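Hypothetical protein, IPT/TIG domain protein (Bacteroides ovatus, PDB 4HW6) is of unknown function but probably serves as an auxiliary nutrient-binding protein, perhaps for carbohydrate, built from an IPT/TIG domain and a six-bladed beta-propeller. Local coordinates at residues L224-T232 against Y244-Y255; T263-T271 against T306-I314. One frame throughout, in Å; residues are numbered along the deposited sequence. Where two conformers were deposited one is given.

Interaction 1: residues L224-T232 against Y244-Y255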
ATOM      1  N   LEU A 224       3.220   4.960  28.601  1.00 17.99           N
ATOM      2  CA  LEU A 224       3.079   6.383  28.408  1.00 19.09           C
ATOM      3  C   LEU A 224       1.947   6.934  29.242  1.00 19.16           C
ATOM      4  O   LEU A 224       2.145   7.874  29.989  1.00 21.64           O
ATOM      5  CB  LEU A 224       2.830   6.736  26.952  1.00 19.22           C
ATOM      6  CG  LEU A 224       3.949   6.378  25.983  1.00 20.95           C
ATOM      7  CD1 LEU A 224       3.639   6.920  24.591  1.00 23.21           C
ATOM      8  CD2 LEU A 224       5.281   6.907  26.506  1.00 21.60           C
ATOM      9  N   CYS A 225       0.757   6.373  29.100  1.00 18.06           N
ATOM     10  CA  CYS A 225      -0.384   6.875  29.848  1.00 18.61           C
ATOM     11  C   CYS A 225      -1.477   5.842  29.985  1.00 18.70           C
ATOM     12  O   CYS A 225      -1.600   4.907  29.183  1.00 16.93           O
ATOM     13  CB  CYS A 225      -0.944   8.163  29.228  1.00 20.82           C
ATOM     14  SG  CYS A 225      -1.620   7.919  27.585  1.00 22.61           S
ATOM     15  N   ASN A 226      -2.269   6.020  31.036  1.00 18.40           N
ATOM     16  CA  ASN A 226      -3.442   5.196  31.267  1.00 17.50           C
ATOM     17  C   ASN A 226      -4.577   5.608  30.356  1.00 18.17           C
ATOM     18  O   ASN A 226      -4.788   6.800  30.085  1.00 20.04           O
ATOM     19  CB  ASN A 226      -3.934   5.337  32.707  1.00 18.36           C
ATOM     20  CG  ASN A 226      -2.936   4.853  33.724  1.00 20.69           C
ATOM     21  OD1 ASN A 226      -2.040   4.052  33.423  1.00 20.28           O
ATOM     22  ND2 ASN A 226      -3.089   5.336  34.957  1.00 21.15           N
ATOM     23  N   ALA A 227      -5.323   4.624  29.871  1.00 16.32           N
ATOM     24  CA  ALA A 227      -6.486   4.912  29.049  1.00 16.04           C
ATOM     25  C   ALA A 227      -7.224   3.594  28.938  1.00 18.59           C
ATOM     26  O   ALA A 227      -6.645   2.585  28.567  1.00 17.68           O
ATOM     27  CB  ALA A 227      -6.083   5.398  27.668  1.00 15.31           C
ATOM     28  N   ARG A 228      -8.496   3.634  29.291  1.00 16.87           N
ATOM     29  CA  ARG A 228      -9.375   2.509  29.158  1.00 16.39           C
ATOM     30  C   ARG A 228     -10.066   2.504  27.810  1.00 14.40           C
ATOM     31  O   ARG A 228     -10.567   3.532  27.330  1.00 14.20           O
ATOM     32  CB  ARG A 228     -10.398   2.595  30.280  1.00 16.67           C
ATOM     33  CG  ARG A 228     -11.513   1.586  30.182  1.00 17.59           C
ATOM     34  CD  ARG A 228     -12.373   1.685  31.411  1.00 20.87           C
ATOM     35  NE  ARG A 228     -13.491   0.767  31.306  1.00 21.34           N
ATOM     36  CZ  ARG A 228     -14.303   0.485  32.318  1.00 26.86           C
ATOM     37  NH1 ARG A 228     -14.135   1.068  33.503  1.00 30.95           N
ATOM     38  NH2 ARG A 228     -15.312  -0.365  32.141  1.00 27.65           N
ATOM     39  N   GLY A 229     -10.158   1.324  27.197  1.00 13.86           N
ATOM     40  CA  GLY A 229     -10.830   1.178  25.905  1.00 12.97           C
ATOM     41  C   GLY A 229     -10.271   2.004  24.766  1.00 13.41           C
ATOM     42  O   GLY A 229     -11.037   2.463  23.892  1.00 12.40           O
ATOM     43  N   ALA A 230      -8.957   2.194  24.759  1.00 13.67           N
ATOM     44  CA  ALA A 230      -8.309   2.964  23.699  1.00 16.54           C
ATOM     45  C   ALA A 230      -8.281   2.206  22.387  1.00 15.19           C
ATOM     46  O   ALA A 230      -8.027   0.977  22.367  1.00 16.34           O
ATOM     47  CB  ALA A 230      -6.900   3.415  24.123  1.00 15.53           C
ATOM     48  N   LYS A 231      -8.488   2.944  21.282  1.00 15.10           N
ATOM     49  CA  LYS A 231      -8.699   2.339  19.961  1.00 16.05           C
ATOM     50  C   LYS A 231      -7.709   2.692  18.846  1.00 15.36           C
ATOM     51  O   LYS A 231      -7.580   1.950  17.875  1.00 17.48           O
ATOM     52  CB  LYS A 231     -10.092   2.719  19.449  1.00 16.71           C
ATOM     53  CG  LYS A 231     -11.244   2.258  20.320  1.00 19.25           C
ATOM     54  CD  LYS A 231     -11.258   0.751  20.493  1.00 20.66           C
ATOM     55  CE  LYS A 231     -12.534   0.256  21.155  1.00 17.85           C
ATOM     56  NZ  LYS A 231     -12.603  -1.227  21.044  1.00 18.17           N
ATOM     57  N   THR A 232      -7.038   3.820  18.972  1.00 14.20           N
ATOM     58  CA  THR A 232      -6.263   4.387  17.862  1.00 14.88           C
ATOM     59  C   THR A 232      -5.194   5.320  18.403  1.00 16.04           C
ATOM     60  O   THR A 232      -5.310   5.816  19.524  1.00 15.67           O
ATOM     61  CB  THR A 232      -7.182   5.095  16.820  1.00 17.69           C
ATOM     62  OG1 THR A 232      -6.439   5.463  15.642  1.00 18.78           O
ATOM     63  CG2 THR A 232      -7.867   6.326  17.389  1.00 16.43           C
ATOM     64  N   TYR A 244      -5.896  10.112  20.356  1.00 13.23           N
ATOM     65  CA  TYR A 244      -6.579   8.848  20.557  1.00 12.97           C
ATOM     66  C   TYR A 244      -8.033   9.000  20.969  1.00 13.39           C
ATOM     67  O   TYR A 244      -8.480  10.095  21.306  1.00 13.42           O
ATOM     68  CB  TYR A 244      -5.826   7.975  21.556  1.00 14.04           C
ATOM     69  CG  TYR A 244      -5.735   8.494  22.985  1.00 12.58           C
ATOM     70  CD1 TYR A 244      -4.791   9.460  23.357  1.00 14.02           C
ATOM     71  CD2 TYR A 244      -6.573   8.000  23.979  1.00 12.64           C
ATOM     72  CE1 TYR A 244      -4.691   9.892  24.671  1.00 15.39           C
ATOM     73  CE2 TYR A 244      -6.482   8.440  25.292  1.00 14.75           C
ATOM     74  CZ  TYR A 244      -5.529   9.366  25.642  1.00 15.94           C
ATOM     75  OH  TYR A 244      -5.442   9.821  26.949  1.00 17.03           O
ATOM     76  N   THR A 245      -8.766   7.881  20.894  1.00 14.02           N
ATOM     77  CA  THR A 245     -10.105   7.787  21.428  1.00 12.76           C
ATOM     78  C   THR A 245     -10.175   6.653  22.448  1.00 13.04           C
ATOM     79  O   THR A 245      -9.342   5.734  22.431  1.00 14.87           O
ATOM     80  CB  THR A 245     -11.187   7.531  20.334  1.00 14.17           C
ATOM     81  OG1 THR A 245     -11.023   6.220  19.774  1.00 14.63           O
ATOM     82  CG2 THR A 245     -11.129   8.563  19.219  1.00 13.25           C
ATOM     83  N   ARG A 246     -11.142   6.778  23.354  1.00 12.90           N
ATOM     84  CA  ARG A 246     -11.494   5.760  24.345  1.00 13.70           C
ATOM     85  C   ARG A 246     -12.977   5.421  24.264  1.00 13.77           C
ATOM     86  O   ARG A 246     -13.828   6.297  24.148  1.00 13.04           O
ATOM     87  CB  ARG A 246     -11.246   6.287  25.755  1.00 14.54           C
ATOM     88  CG  ARG A 246      -9.787   6.527  26.104  1.00 13.80           C
ATOM     89  CD  ARG A 246      -9.681   7.106  27.494  1.00 14.94           C
ATOM     90  NE  ARG A 246     -10.307   8.428  27.535  1.00 15.98           N
ATOM     91  CZ  ARG A 246     -10.659   9.107  28.619  1.00 18.62           C
ATOM     92  NH1 ARG A 246     -10.493   8.615  29.844  1.00 19.20           N
ATOM     93  NH2 ARG A 246     -11.211  10.308  28.474  1.00 18.22           N
ATOM     94  N   TYR A 247     -13.286   4.135  24.376  1.00 14.31           N
ATOM     95  CA  TYR A 247     -14.638   3.635  24.215  1.00 13.64           C
ATOM     96  C   TYR A 247     -15.708   4.417  24.952  1.00 12.61           C
ATOM     97  O   TYR A 247     -16.757   4.702  24.383  1.00 12.81           O
ATOM     98  CB  TYR A 247     -14.674   2.154  24.608  1.00 14.12           C
ATOM     99  CG  TYR A 247     -16.000   1.469  24.366  1.00 13.96           C
ATOM    100  CD1 TYR A 247     -16.996   1.490  25.324  1.00 15.28           C
ATOM    101  CD2 TYR A 247     -16.240   0.756  23.187  1.00 15.95           C
ATOM    102  CE1 TYR A 247     -18.199   0.858  25.111  1.00 15.93           C
ATOM    103  CE2 TYR A 247     -17.447   0.138  22.961  1.00 15.60           C
ATOM    104  CZ  TYR A 247     -18.422   0.187  23.913  1.00 15.65           C
ATOM    105  OH  TYR A 247     -19.652  -0.441  23.706  1.00 17.38           O
ATOM    106  N   HIS A 248     -15.458   4.767  26.216  1.00 12.29           N
ATOM    107  CA  HIS A 248     -16.499   5.352  27.042  1.00 14.16           C
ATOM    108  C   HIS A 248     -16.616   6.880  27.029  1.00 13.95           C
ATOM    109  O   HIS A 248     -17.368   7.444  27.835  1.00 15.83           O
ATOM    110  CB  HIS A 248     -16.330   4.878  28.471  1.00 15.77           C
ATOM    111  CG  HIS A 248     -16.628   3.430  28.651  1.00 17.61           C
ATOM    112  ND1 HIS A 248     -17.915   2.932  28.603  1.00 18.31           N
ATOM    113  CD2 HIS A 248     -15.811   2.366  28.865  1.00 20.27           C
ATOM    114  CE1 HIS A 248     -17.878   1.623  28.801  1.00 21.19           C
ATOM    115  NE2 HIS A 248     -16.619   1.255  28.974  1.00 19.96           N
ATOM    116  N   HIS A 249     -15.908   7.534  26.116  1.00 14.49           N
ATOM    117  CA  HIS A 249     -15.808   8.994  26.099  1.00 13.67           C
ATOM    118  C   HIS A 249     -16.002   9.482  24.642  1.00 13.82           C
ATOM    119  O   HIS A 249     -15.342   8.988  23.711  1.00 14.51           O
ATOM    120  CB  HIS A 249     -14.447   9.382  26.692  1.00 14.25           C
ATOM    121  CG  HIS A 249     -14.300   8.929  28.109  1.00 16.99           C
ATOM    122  ND1 HIS A 249     -14.869   9.618  29.154  1.00 20.16           N
ATOM    123  CD2 HIS A 249     -13.779   7.795  28.637  1.00 18.85           C
ATOM    124  CE1 HIS A 249     -14.636   8.958  30.284  1.00 22.31           C
ATOM    125  NE2 HIS A 249     -13.983   7.846  29.995  1.00 19.08           N
ATOM    126  N   ALA A 250     -16.903  10.439  24.450  1.00 13.61           N
ATOM    127  CA  ALA A 250     -17.169  10.976  23.091  1.00 14.60           C
ATOM    128  C   ALA A 250     -16.275  12.186  22.816  1.00 15.24           C
ATOM    129  O   ALA A 250     -16.724  13.336  22.921  1.00 15.21           O
ATOM    130  CB  ALA A 250     -18.637  11.376  22.950  1.00 15.83           C
HETATM  131  N   MSE A 251     -15.044  11.907  22.415  1.00 13.63           N
HETATM  132  CA  MSE A 251     -14.042  12.957  22.249  1.00 15.07           C
HETATM  133  C   MSE A 251     -12.771  12.398  21.664  1.00 14.05           C
HETATM  134  O   MSE A 251     -12.581  11.164  21.591  1.00 14.06           O
HETATM  135  CB  MSE A 251     -13.732  13.617  23.616  1.00 15.84           C
HETATM  136  CG  MSE A 251     -13.110  12.656  24.637  1.00 15.77           C
HETATM  137 SE   MSE A 251     -13.167  13.339  26.452  0.75 15.72          SE
HETATM  138  CE  MSE A 251     -15.076  13.607  26.661  1.00 18.60           C
ATOM    139  N   ILE A 252     -11.915  13.312  21.196  1.00 13.36           N
ATOM    140  CA  ILE A 252     -10.550  12.976  20.890  1.00 13.70           C
ATOM    141  C   ILE A 252      -9.687  13.528  22.031  1.00 14.12           C
ATOM    142  O   ILE A 252      -9.822  14.680  22.436  1.00 15.13           O
ATOM    143  CB  ILE A 252     -10.098  13.587  19.560  1.00 14.68           C
ATOM    144  CG1 ILE A 252     -10.979  13.055  18.431  1.00 15.81           C
ATOM    145  CG2 ILE A 252      -8.610  13.307  19.292  1.00 15.63           C
ATOM    146  CD1 ILE A 252     -10.778  13.797  17.118  1.00 16.87           C
ATOM    147  N   SER A 253      -8.780  12.675  22.500  1.00 13.12           N
ATOM    148  CA  SER A 253      -7.828  13.003  23.529  1.00 14.28           C
ATOM    149  C   SER A 253      -6.435  13.039  22.917  1.00 13.43           C
ATOM    150  O   SER A 253      -6.225  12.540  21.790  1.00 12.55           O
ATOM    151  CB  SER A 253      -7.866  11.938  24.647  1.00 15.61           C
ATOM    152  OG  SER A 253      -9.177  11.800  25.224  1.00 15.35           O
ATOM    153  N   SER A 254      -5.463  13.547  23.664  1.00 14.44           N
ATOM    154  CA  SER A 254      -4.069  13.424  23.246  1.00 14.03           C
ATOM    155  C   SER A 254      -3.104  13.262  24.398  1.00 16.13           C
ATOM    156  O   SER A 254      -3.373  13.679  25.536  1.00 15.08           O
ATOM    157  CB  SER A 254      -3.605  14.646  22.438  1.00 15.02           C
ATOM    158  OG  SER A 254      -3.506  15.793  23.258  1.00 16.38           O
ATOM    159  N   TYR A 255      -1.951  12.693  24.049  1.00 14.49           N
ATOM    160  CA  TYR A 255      -0.791  12.606  24.898  1.00 15.69           C
ATOM    161  C   TYR A 255       0.417  13.138  24.135  1.00 17.15           C
ATOM    162  O   TYR A 255       0.676  12.739  22.986  1.00 15.30           O
ATOM    163  CB  TYR A 255      -0.553  11.144  25.351  1.00 17.04           C
ATOM    164  CG  TYR A 255       0.747  10.985  26.107  1.00 18.75           C
ATOM    165  CD1 TYR A 255       0.830  11.275  27.455  1.00 21.37           C
ATOM    166  CD2 TYR A 255       1.897  10.578  25.463  1.00 20.90           C
ATOM    167  CE1 TYR A 255       2.026  11.151  28.147  1.00 22.16           C
ATOM    168  CE2 TYR A 255       3.088  10.428  26.142  1.00 20.34           C
ATOM    169  CZ  TYR A 255       3.157  10.712  27.487  1.00 21.05           C
ATOM    170  OH  TYR A 255       4.367  10.581  28.160  1.00 25.59           O
TER
HETATM  171  O   HOH W   1       4.527   9.432  30.548  1.00 37.78           O
HETATM  172  O   HOH W   2     -13.128   4.202  28.051  1.00 17.32           O
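L224 lies over one face of the Y255 ring, its CB 4.2 Å from the ring centroid in a CH-pi contact, and the two side chains cross at about a right angle. With chi1 at 173° the Y255 ring extends away from its own backbone N and reaches L224. C225 SG meets the same ring obliquely, 4.7 Å from its centroid, and approaches the Y244 ring more distantly; a small, polarisable thiol fits between two tyrosines. A227 adds its methyl CB, 3.9 Å from Y244 CE2.

Two backbone bonds bracket A230 and R246: Y247 N donates to G229 O (2.8 Å), and K231 N donates to T245 O (3.1 Å). G229 has positive phi, and a CB there would clash with Y247 CB.

Water also joins the two segments. One bridges L224 O and Y255 OH; another donates to R228 O (2.7 Å) and accepts from H248 N (3.0 Å). Among the charged ends, K231 NZ turns to D200 and N275, and R246 NH2 to E264.

Strand 221-226 closes one four-stranded sheet and residues 227-232 lead into the next, the crossing between adjacent blades of a beta-propeller.

Interaction 2: residues T263-T271 against T306-I314; sequences TEEEVMMDT and TGKLAVPYI
This is a small apolar contact at the surface, edged by water, between two successive blades of the beta-propeller. Strand 265-268 belongs to one blade; facing it is the loop that joins strand 296-301 to strand 313-315 in the next. Their touching parts run nearly parallel, 2° apart, yet the two backbones stay too far apart to pair as strands, the nearest CA atoms, of V267 and L309, being 6.0 Å apart.

V267 is the central side chain. Its CB lies 4.0 Å from L309 CB, and the two side chains cross at about a right angle. With chi1 of V267 at 73°, CG1 sits between the backbone N and the carbonyl carbon and faces L309, while V267 CG2 reaches along the loop to A310 O (3.5 Å) and P312 CD (4.1 Å). A compact branched residue can thus touch several loop residues at once. Replacing it with an alanine would remove both methyls and would probably open a gap between L309 and P312, leaving the leucine side chain less firmly held.

L309 also lays CD1 against E266 CB at 3.7 Å, and it touches V300 and Y302 of its own blade. P312, a rigid ring suited to a loop, sets CD 3.6 Å from M268 O and packs on I289, which the buried selenomethionine M269 also touches. E266 and V267 together face I252 in a classic beta bulge.

The polar side of the contact is bridged by solvent. E266 suits this place because its aliphatic CB packs while its carboxylate divides its partners: OE2 goes to K241 and S254, OE1 to water. One water donates to both OE1 and O of E266 and accepts from L309 N at 2.9 Å; a second donates to E266 O and, at 2.7 Å, to L309 O.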
ATOM      1  N   THR A 263      -4.242  15.897  27.274  1.00 18.19           N
ATOM      2  CA  THR A 263      -5.402  16.743  27.034  1.00 17.87           C
ATOM      3  C   THR A 263      -6.561  15.789  26.850  1.00 17.52           C
ATOM      4  O   THR A 263      -6.666  15.139  25.813  1.00 17.33           O
ATOM      5  CB  THR A 263      -5.188  17.601  25.777  1.00 18.01           C
ATOM      6  OG1 THR A 263      -4.010  18.404  25.964  1.00 18.92           O
ATOM      7  CG2 THR A 263      -6.401  18.514  25.504  1.00 18.87           C
ATOM      8  N   GLU A 264      -7.416  15.687  27.868  1.00 17.97           N
ATOM      9  CA  GLU A 264      -8.503  14.728  27.802  1.00 18.19           C
ATOM     10  C   GLU A 264      -9.469  15.040  26.662  1.00 17.10           C
ATOM     11  O   GLU A 264      -9.912  14.139  25.967  1.00 18.30           O
ATOM     12  CB  GLU A 264      -9.258  14.667  29.135  1.00 20.07           C
ATOM     13  CG  GLU A 264     -10.285  13.561  29.142  1.00 19.85           C
ATOM     14  CD  GLU A 264     -10.892  13.265  30.498  1.00 26.79           C
ATOM     15  OE1 GLU A 264     -10.632  14.025  31.458  1.00 25.92           O
ATOM     16  OE2 GLU A 264     -11.671  12.277  30.580  1.00 25.12           O
ATOM     17  N   GLU A 265      -9.832  16.310  26.500  1.00 17.11           N
ATOM     18  CA  GLU A 265     -10.804  16.698  25.498  1.00 18.17           C
ATOM     19  C   GLU A 265     -10.190  17.690  24.511  1.00 17.50           C
ATOM     20  O   GLU A 265     -10.345  18.909  24.670  1.00 17.32           O
ATOM     21  CB  GLU A 265     -12.015  17.308  26.203  1.00 22.45           C
ATOM     22  CG  GLU A 265     -13.231  17.467  25.302  1.00 24.57           C
ATOM     23  CD  GLU A 265     -14.394  18.099  26.037  1.00 34.24           C
ATOM     24  OE1 GLU A 265     -14.854  17.518  27.040  1.00 35.00           O
ATOM     25  OE2 GLU A 265     -14.850  19.171  25.610  1.00 37.98           O
ATOM     26  N   GLU A 266      -9.481  17.182  23.499  1.00 16.80           N
ATOM     27  CA  GLU A 266      -9.035  18.041  22.381  1.00 16.36           C
ATOM     28  C   GLU A 266     -10.275  18.594  21.687  1.00 18.00           C
ATOM     29  O   GLU A 266     -10.331  19.778  21.379  1.00 19.98           O
ATOM     30  CB  GLU A 266      -8.154  17.287  21.386  1.00 15.86           C
ATOM     31  CG  GLU A 266      -6.761  16.932  21.918  1.00 17.92           C
ATOM     32  CD  GLU A 266      -5.772  18.075  21.829  1.00 19.95           C
ATOM     33  OE1 GLU A 266      -6.147  19.168  21.336  1.00 21.41           O
ATOM     34  OE2 GLU A 266      -4.594  17.889  22.245  1.00 20.07           O
ATOM     35  N   VAL A 267     -11.264  17.731  21.448  1.00 17.83           N
ATOM     36  CA  VAL A 267     -12.562  18.158  20.917  1.00 16.44           C
ATOM     37  C   VAL A 267     -13.603  17.104  21.214  1.00 15.44           C
ATOM     38  O   VAL A 267     -13.274  15.926  21.306  1.00 14.62           O
ATOM     39  CB  VAL A 267     -12.468  18.430  19.383  1.00 18.00           C
ATOM     40  CG1 VAL A 267     -12.344  17.142  18.586  1.00 16.58           C
ATOM     41  CG2 VAL A 267     -13.639  19.291  18.902  1.00 16.88           C
HETATM   42  N   MSE A 268     -14.859  17.514  21.368  1.00 16.88           N
HETATM   43  CA  MSE A 268     -15.960  16.552  21.507  0.50 17.05           C
HETATM   44  C   MSE A 268     -16.221  15.877  20.168  1.00 17.94           C
HETATM   45  O   MSE A 268     -16.036  16.472  19.101  1.00 17.72           O
HETATM   46  CB  MSE A 268     -17.256  17.232  21.961  0.50 19.02           C
HETATM   47  CG  MSE A 268     -17.207  17.816  23.356  0.50 20.91           C
HETATM   48 SE   MSE A 268     -16.824  16.488  24.719  0.38 21.94          SE
HETATM   49  CE  MSE A 268     -18.210  15.133  24.453  0.50 24.51           C
HETATM   50  N   MSE A 269     -16.679  14.633  20.235  1.00 16.43           N
HETATM   51  CA  MSE A 269     -17.172  13.907  19.076  1.00 16.60           C
HETATM   52  C   MSE A 269     -18.651  13.619  19.278  1.00 16.65           C
HETATM   53  O   MSE A 269     -19.179  13.681  20.392  1.00 15.29           O
HETATM   54  CB  MSE A 269     -16.392  12.600  18.864  1.00 16.16           C
HETATM   55  CG  MSE A 269     -15.034  12.799  18.220  1.00 19.17           C
HETATM   56 SE   MSE A 269     -14.075  11.104  17.996  0.75 14.23          SE
HETATM   57  CE  MSE A 269     -15.368  10.276  16.785  1.00 17.59           C
ATOM     58  N   ASP A 270     -19.332  13.306  18.189  1.00 15.62           N
ATOM     59  CA  ASP A 270     -20.764  13.086  18.248  1.00 16.90           C
ATOM     60  C   ASP A 270     -21.137  11.621  18.548  1.00 15.44           C
ATOM     61  O   ASP A 270     -22.316  11.296  18.660  1.00 16.36           O
ATOM     62  CB  ASP A 270     -21.435  13.580  16.951  1.00 16.51           C
ATOM     63  CG  ASP A 270     -21.050  12.766  15.724  1.00 18.83           C
ATOM     64  OD1 ASP A 270     -20.345  11.732  15.802  1.00 17.20           O
ATOM     65  OD2 ASP A 270     -21.476  13.183  14.630  1.00 17.32           O
ATOM     66  N   THR A 271     -20.122  10.768  18.684  1.00 15.00           N
ATOM     67  CA  THR A 271     -20.285   9.315  18.853  1.00 14.77           C
ATOM     68  C   THR A 271     -19.200   8.780  19.774  1.00 15.67           C
ATOM     69  O   THR A 271     -18.067   9.228  19.744  1.00 14.42           O
ATOM     70  CB  THR A 271     -20.177   8.622  17.471  1.00 15.48           C
ATOM     71  OG1 THR A 271     -21.138   9.212  16.590  1.00 17.25           O
ATOM     72  CG2 THR A 271     -20.429   7.090  17.530  1.00 15.02           C
ATOM     73  N   THR A 306      -3.616  28.156  17.148  1.00 24.13           N
ATOM     74  CA  THR A 306      -4.112  27.832  18.482  1.00 23.50           C
ATOM     75  C   THR A 306      -3.703  26.441  18.914  1.00 22.74           C
ATOM     76  O   THR A 306      -3.721  26.120  20.108  1.00 24.78           O
ATOM     77  CB  THR A 306      -5.648  27.930  18.586  1.00 24.33           C
ATOM     78  OG1 THR A 306      -6.241  26.934  17.762  1.00 22.10           O
ATOM     79  CG2 THR A 306      -6.164  29.351  18.187  1.00 26.76           C
ATOM     80  N   GLY A 307      -3.384  25.578  17.947  1.00 20.80           N
ATOM     81  CA  GLY A 307      -3.063  24.191  18.240  1.00 21.41           C
ATOM     82  C   GLY A 307      -4.308  23.363  18.562  1.00 21.79           C
ATOM     83  O   GLY A 307      -4.193  22.259  19.064  1.00 23.47           O
ATOM     84  N   LYS A 308      -5.486  23.906  18.300  1.00 19.64           N
ATOM     85  CA  LYS A 308      -6.734  23.246  18.654  1.00 21.59           C
ATOM     86  C   LYS A 308      -7.428  22.600  17.482  1.00 20.63           C
ATOM     87  O   LYS A 308      -7.289  23.036  16.331  1.00 20.74           O
ATOM     88  CB  LYS A 308      -7.683  24.233  19.340  1.00 23.81           C
ATOM     89  CG  LYS A 308      -7.141  24.679  20.704  1.00 28.90           C
ATOM     90  CD  LYS A 308      -8.181  25.425  21.513  1.00 37.96           C
ATOM     91  CE  LYS A 308      -7.621  25.796  22.881  1.00 46.10           C
ATOM     92  NZ  LYS A 308      -8.516  26.737  23.617  1.00 51.38           N
ATOM     93  N   LEU A 309      -8.208  21.565  17.803  1.00 17.10           N
ATOM     94  CA  LEU A 309      -9.063  20.887  16.834  1.00 17.34           C
ATOM     95  C   LEU A 309     -10.422  21.555  16.683  1.00 18.23           C
ATOM     96  O   LEU A 309     -11.024  21.995  17.659  1.00 19.96           O
ATOM     97  CB  LEU A 309      -9.260  19.418  17.234  1.00 15.95           C
ATOM     98  CG  LEU A 309      -8.023  18.536  17.422  1.00 15.96           C
ATOM     99  CD1 LEU A 309      -8.396  17.078  17.709  1.00 13.68           C
ATOM    100  CD2 LEU A 309      -7.160  18.591  16.164  1.00 16.54           C
ATOM    101  N   ALA A 310     -10.918  21.611  15.458  1.00 17.96           N
ATOM    102  CA  ALA A 310     -12.257  22.091  15.187  1.00 17.84           C
ATOM    103  C   ALA A 310     -13.286  20.972  15.351  1.00 17.44           C
ATOM    104  O   ALA A 310     -12.944  19.780  15.465  1.00 17.59           O
ATOM    105  CB  ALA A 310     -12.341  22.696  13.789  1.00 20.97           C
ATOM    106  N   VAL A 311     -14.559  21.365  15.339  1.00 18.44           N
ATOM    107  CA  VAL A 311     -15.653  20.408  15.390  1.00 17.72           C
ATOM    108  C   VAL A 311     -15.522  19.477  14.179  1.00 17.03           C
ATOM    109  O   VAL A 311     -15.427  19.961  13.035  1.00 16.14           O
ATOM    110  CB  VAL A 311     -17.024  21.115  15.366  1.00 21.87           C
ATOM    111  CG1 VAL A 311     -18.132  20.091  15.201  1.00 21.82           C
ATOM    112  CG2 VAL A 311     -17.224  21.925  16.657  1.00 23.56           C
ATOM    113  N   PRO A 312     -15.474  18.153  14.414  1.00 15.83           N
ATOM    114  CA  PRO A 312     -15.424  17.238  13.254  1.00 14.71           C
ATOM    115  C   PRO A 312     -16.686  17.277  12.441  1.00 15.05           C
ATOM    116  O   PRO A 312     -17.778  17.503  12.987  1.00 15.50           O
ATOM    117  CB  PRO A 312     -15.292  15.856  13.881  1.00 14.85           C
ATOM    118  CG  PRO A 312     -14.712  16.128  15.238  1.00 15.89           C
ATOM    119  CD  PRO A 312     -15.350  17.417  15.679  1.00 15.96           C
ATOM    120  N   TYR A 313     -16.543  17.054  11.140  1.00 14.24           N
ATOM    121  CA  TYR A 313     -17.703  16.996  10.250  1.00 14.99           C
ATOM    122  C   TYR A 313     -17.624  15.801   9.325  1.00 14.88           C
ATOM    123  O   TYR A 313     -16.537  15.401   8.926  1.00 13.46           O
ATOM    124  CB  TYR A 313     -17.856  18.299   9.445  1.00 17.18           C
ATOM    125  CG  TYR A 313     -16.685  18.649   8.571  1.00 17.31           C
ATOM    126  CD1 TYR A 313     -16.591  18.167   7.271  1.00 19.08           C
ATOM    127  CD2 TYR A 313     -15.680  19.497   9.033  1.00 20.91           C
ATOM    128  CE1 TYR A 313     -15.523  18.483   6.480  1.00 19.45           C
ATOM    129  CE2 TYR A 313     -14.608  19.848   8.218  1.00 20.50           C
ATOM    130  CZ  TYR A 313     -14.542  19.327   6.948  1.00 22.50           C
ATOM    131  OH  TYR A 313     -13.506  19.679   6.092  1.00 27.38           O
ATOM    132  N   ILE A 314     -18.780  15.282   8.923  1.00 13.91           N
ATOM    133  CA  ILE A 314     -18.814  14.102   8.054  1.00 13.60           C
ATOM    134  C   ILE A 314     -18.393  14.457   6.635  1.00 14.47           C
ATOM    135  O   ILE A 314     -18.733  15.544   6.108  1.00 13.96           O
ATOM    136  CB  ILE A 314     -20.209  13.406   8.077  1.00 14.17           C
ATOM    137  CG1 ILE A 314     -20.150  12.028   7.440  1.00 14.62           C
ATOM    138  CG2 ILE A 314     -21.279  14.269   7.390  1.00 14.47           C
ATOM    139  CD1 ILE A 314     -21.379  11.204   7.769  1.00 14.39           C
TER
HETATM  140  O   HOH W   3      -8.069  21.004  20.672  1.00 21.21           O
HETATM  141  O   HOH W   4     -11.352  22.186  20.330  1.00 24.32           O
HETATM  142  O   HOH W   5      -4.566  21.398  22.415  1.00 31.27           O

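Both interactions join the blade containing strands 242-244, 251-255 and 265-268 to a neighbouring blade, interaction 1 to the preceding one and interaction 2 to the following one. Interaction 1 is the larger and partly buried, and it combines direct backbone hydrogen bonds with tyrosine rings and a thiol. Interaction 2 lies at the surface, where aliphatic side chains touch and waters carry the polar links across. The two meet within the shared sheet, since strands 251-255 and 265-268 are neighbours: S253 OG lies 2.6 Å from E264 O, a probable hydrogen bond, and M251 CB packs 3.3 Å from V267 O. The polar ends of R246 and S254 in interaction 1 likewise find partners in 263-271.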